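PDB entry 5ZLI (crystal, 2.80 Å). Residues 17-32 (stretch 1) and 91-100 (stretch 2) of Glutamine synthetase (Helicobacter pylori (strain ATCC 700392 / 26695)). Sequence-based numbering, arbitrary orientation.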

# COMPACT_ATOMS: atom_id res chain seq x y z
N GLU B 17 58.58 -12.07 17.44
CA GLU B 17 58.16 -12.55 18.75
C GLU B 17 56.89 -11.84 19.21
O GLU B 17 56.03 -12.45 19.85
CB GLU B 17 59.30 -12.36 19.75
CG GLU B 17 58.92 -12.57 21.22
CD GLU B 17 58.48 -11.28 21.93
OE1 GLU B 17 58.17 -11.36 23.14
OE2 GLU B 17 58.43 -10.20 21.29
N PHE B 18 56.78 -10.55 18.91
CA PHE B 18 55.55 -9.81 19.13
C PHE B 18 54.35 -10.55 18.53
O PHE B 18 53.28 -10.61 19.13
CB PHE B 18 55.73 -8.41 18.53
CG PHE B 18 54.52 -7.52 18.54
CD1 PHE B 18 54.17 -6.79 19.67
CD2 PHE B 18 53.78 -7.32 17.39
CE1 PHE B 18 53.07 -5.93 19.65
CE2 PHE B 18 52.69 -6.47 17.38
CZ PHE B 18 52.34 -5.78 18.51
N CYS B 19 54.54 -11.13 17.34
CA CYS B 19 53.48 -11.88 16.68
C CYS B 19 53.16 -13.21 17.38
O CYS B 19 51.99 -13.56 17.57
CB CYS B 19 53.84 -12.10 15.21
SG CYS B 19 53.85 -10.57 14.22
N LYS B 20 54.18 -14.01 17.73
CA LYS B 20 53.89 -15.32 18.31
C LYS B 20 53.09 -15.21 19.61
O LYS B 20 52.16 -16.00 19.84
CB LYS B 20 55.19 -16.13 18.53
CG LYS B 20 56.01 -16.48 17.27
CD LYS B 20 57.25 -17.32 17.65
CE LYS B 20 57.93 -18.01 16.45
NZ LYS B 20 58.53 -17.06 15.49
N GLU B 21 53.43 -14.23 20.47
CA GLU B 21 52.79 -14.10 21.79
C GLU B 21 51.54 -13.24 21.77
O GLU B 21 50.94 -13.02 22.83
CB GLU B 21 53.74 -13.52 22.84
CG GLU B 21 54.95 -14.39 23.08
CD GLU B 21 56.13 -13.61 23.65
OE1 GLU B 21 55.90 -12.54 24.28
OE2 GLU B 21 57.28 -14.01 23.37
N ASN B 22 51.16 -12.71 20.62
CA ASN B 22 49.86 -12.09 20.46
C ASN B 22 48.99 -12.88 19.49
O ASN B 22 47.88 -12.44 19.17
CB ASN B 22 50.05 -10.66 19.99
CG ASN B 22 50.72 -9.83 21.04
OD1 ASN B 22 50.08 -9.05 21.74
ND2 ASN B 22 52.03 -10.02 21.18
N GLU B 23 49.48 -14.04 19.06
CA GLU B 23 48.74 -14.99 18.25
C GLU B 23 48.20 -14.33 16.99
O GLU B 23 46.99 -14.24 16.74
CB GLU B 23 47.66 -15.68 19.10
CG GLU B 23 48.27 -16.46 20.28
CD GLU B 23 47.54 -16.29 21.60
OE1 GLU B 23 46.37 -15.85 21.60
OE2 GLU B 23 48.16 -16.61 22.63
N VAL B 24 49.14 -13.85 16.18
CA VAL B 24 48.84 -13.07 14.98
C VAL B 24 48.75 -14.04 13.81
O VAL B 24 49.62 -14.89 13.60
CB VAL B 24 49.91 -12.00 14.72
CG1 VAL B 24 49.85 -11.52 13.29
CG2 VAL B 24 49.66 -10.82 15.56
N GLU B 25 47.69 -13.90 13.05
CA GLU B 25 47.49 -14.81 11.96
C GLU B 25 47.59 -14.15 10.62
O GLU B 25 47.66 -14.86 9.62
CB GLU B 25 46.15 -15.51 12.11
CG GLU B 25 46.02 -16.10 13.48
CD GLU B 25 45.06 -17.26 13.48
OE1 GLU B 25 43.93 -17.03 12.98
OE2 GLU B 25 45.42 -18.38 13.93
N PHE B 26 47.59 -12.81 10.57
CA PHE B 26 47.73 -12.09 9.31
C PHE B 26 48.57 -10.85 9.56
O PHE B 26 48.43 -10.19 10.60
CB PHE B 26 46.36 -11.74 8.72
CG PHE B 26 45.61 -12.95 8.29
CD1 PHE B 26 44.80 -13.63 9.19
CD2 PHE B 26 45.78 -13.48 7.03
CE1 PHE B 26 44.15 -14.81 8.82
CE2 PHE B 26 45.14 -14.63 6.64
CZ PHE B 26 44.31 -15.30 7.54
N VAL B 27 49.43 -10.52 8.61
CA VAL B 27 50.22 -9.30 8.67
C VAL B 27 49.71 -8.39 7.54
O VAL B 27 49.75 -8.76 6.36
CB VAL B 27 51.72 -9.59 8.55
CG1 VAL B 27 52.54 -8.31 8.66
CG2 VAL B 27 52.17 -10.54 9.63
N ASP B 28 49.28 -7.20 7.92
CA ASP B 28 48.58 -6.27 7.04
C ASP B 28 49.59 -5.18 6.68
O ASP B 28 49.78 -4.20 7.41
CB ASP B 28 47.33 -5.70 7.74
CG ASP B 28 46.25 -5.24 6.76
OD1 ASP B 28 46.27 -5.69 5.58
OD2 ASP B 28 45.36 -4.45 7.16
N PHE B 29 50.27 -5.36 5.55
CA PHE B 29 51.27 -4.38 5.12
C PHE B 29 50.53 -3.21 4.53
O PHE B 29 49.83 -3.36 3.53
CB PHE B 29 52.22 -4.97 4.09
CG PHE B 29 52.93 -6.18 4.57
CD1 PHE B 29 53.78 -6.09 5.65
CD2 PHE B 29 52.80 -7.39 3.93
CE1 PHE B 29 54.47 -7.20 6.12
CE2 PHE B 29 53.50 -8.50 4.39
CZ PHE B 29 54.33 -8.41 5.49
N ARG B 30 50.71 -2.03 5.11
CA ARG B 30 49.97 -0.87 4.64
C ARG B 30 50.89 0.21 4.09
O ARG B 30 52.02 0.39 4.57
CB ARG B 30 49.10 -0.34 5.73
CG ARG B 30 48.05 -1.33 6.07
CD ARG B 30 46.88 -0.69 6.73
NE ARG B 30 45.95 -1.73 7.11
CZ ARG B 30 44.94 -1.53 7.93
NH1 ARG B 30 44.78 -0.32 8.44
NH2 ARG B 30 44.12 -2.53 8.24
N PHE B 31 50.42 0.88 3.05
CA PHE B 31 51.22 1.83 2.30
C PHE B 31 50.29 2.85 1.68
O PHE B 31 49.12 2.57 1.44
CB PHE B 31 52.09 1.15 1.23
CG PHE B 31 51.31 0.42 0.16
CD1 PHE B 31 50.83 -0.86 0.38
CD2 PHE B 31 51.06 1.02 -1.07
CE1 PHE B 31 50.11 -1.54 -0.62
CE2 PHE B 31 50.33 0.34 -2.09
CZ PHE B 31 49.86 -0.93 -1.87
N SER B 32 50.81 4.05 1.46
CA SER B 32 50.02 5.18 1.02
C SER B 32 50.41 5.53 -0.40
O SER B 32 51.58 5.81 -0.67
CB SER B 32 50.22 6.36 1.97
OG SER B 32 50.23 5.91 3.33
N ALA B 91 38.41 -9.53 12.48
CA ALA B 91 37.89 -10.66 13.25
C ALA B 91 39.01 -11.58 13.71
O ALA B 91 39.08 -11.94 14.89
CB ALA B 91 36.87 -11.42 12.40
N ASP B 92 39.91 -11.95 12.80
CA ASP B 92 41.08 -12.75 13.11
C ASP B 92 42.29 -11.83 13.30
O ASP B 92 42.42 -10.82 12.58
CB ASP B 92 41.35 -13.79 12.01
CG ASP B 92 40.14 -14.75 11.77
OD1 ASP B 92 39.67 -14.85 10.60
OD2 ASP B 92 39.67 -15.41 12.72
N VAL B 93 43.15 -12.16 14.26
CA VAL B 93 44.17 -11.22 14.73
C VAL B 93 45.13 -10.84 13.61
O VAL B 93 45.76 -11.70 12.97
CB VAL B 93 44.90 -11.79 15.96
CG1 VAL B 93 46.16 -10.98 16.27
CG2 VAL B 93 43.99 -11.79 17.18
N SER B 94 45.32 -9.53 13.42
CA SER B 94 46.16 -9.00 12.36
C SER B 94 47.01 -7.90 12.94
O SER B 94 46.53 -7.10 13.74
CB SER B 94 45.33 -8.39 11.21
OG SER B 94 44.25 -9.22 10.82
N VAL B 95 48.27 -7.83 12.52
CA VAL B 95 49.12 -6.72 12.91
C VAL B 95 49.38 -5.89 11.67
O VAL B 95 49.77 -6.41 10.63
CB VAL B 95 50.42 -7.17 13.60
CG1 VAL B 95 51.18 -8.16 12.74
CG2 VAL B 95 51.25 -5.95 13.95
N VAL B 96 49.20 -4.63 11.80
CA VAL B 96 49.43 -3.74 10.68
C VAL B 96 50.85 -3.24 10.77
O VAL B 96 51.37 -2.98 11.87
CB VAL B 96 48.41 -2.58 10.68
CG1 VAL B 96 48.68 -1.63 9.54
CG2 VAL B 96 46.99 -3.12 10.59
N VAL B 97 51.52 -3.17 9.63
CA VAL B 97 52.90 -2.71 9.56
C VAL B 97 53.02 -1.79 8.36
O VAL B 97 52.43 -2.05 7.31
CB VAL B 97 53.89 -3.88 9.49
CG1 VAL B 97 53.36 -4.90 8.54
CG2 VAL B 97 55.29 -3.38 9.10
N PHE B 98 53.70 -0.66 8.57
CA PHE B 98 53.90 0.33 7.52
C PHE B 98 54.91 -0.15 6.48
O PHE B 98 55.71 -1.06 6.72
CB PHE B 98 54.36 1.66 8.11
CG PHE B 98 53.29 2.41 8.85
CD1 PHE B 98 52.46 3.31 8.17
CD2 PHE B 98 53.13 2.27 10.23
CE1 PHE B 98 51.48 4.04 8.85
CE2 PHE B 98 52.14 2.99 10.93
CZ PHE B 98 51.33 3.87 10.23
N CYS B 99 54.83 0.45 5.29
CA CYS B 99 55.73 0.13 4.20
C CYS B 99 56.00 1.35 3.33
O CYS B 99 55.20 2.30 3.28
CB CYS B 99 55.17 -1.02 3.35
SG CYS B 99 54.93 -2.55 4.29
N ASP B 100 57.15 1.35 2.68
CA ASP B 100 57.46 2.23 1.56
C ASP B 100 57.63 1.40 0.30
O ASP B 100 57.86 0.19 0.35
CB ASP B 100 58.71 3.07 1.80
CG ASP B 100 58.54 4.03 2.97
OD1 ASP B 100 57.67 4.93 2.85
OD2 ASP B 100 59.25 3.90 4.00

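Strands 26-32 and 94-100 lie side by side, their N-to-C directions 39° apart, and pair in parallel register from Phe26 beside Ser94 to Arg30 beside Phe98. Hydrogen bonds alternate along the seam as parallel pairing requires: Val95 N to Phe26 O (3.0 Å), Asp28 N to Val95 O (2.9 Å), Val97 N to Asp28 O (3.0 Å) and Arg30 N to Val97 O (2.8 Å). Where the strands begin, Val93 O accepts from both Glu25 N (2.9 Å) and Phe26 N (3.2 Å).

On the face carrying Val27, Phe29, Val95 and Val97, the packing is apolar. Val95 is the central bump: its CG1 fits among Cys19 SG (3.9 Å), Val24 CG1 (3.7 Å) and Val27 CG2 (4.0 Å), while its CG2 meets the edge of the Phe18 ring at CE2 (3.8 Å), so helix, loop and strand together form its hollow. Farther along, Val97 CG1 sits in the notch where Val27 CG1 (3.5 Å) and Phe29 CD1 (3.2 Å) come together, a tight fit, and Cys99 SG rests against Phe29 CB (3.6 Å).

The other face is partly polar. Arg30, its side chain extended, reaches Asp28 in a salt bridge (Arg30 NH2 to Asp28 OD2, 2.5 Å), and Val96 CG1 packs over one face of its guanidinium, touching Arg30 CD at 3.5 Å.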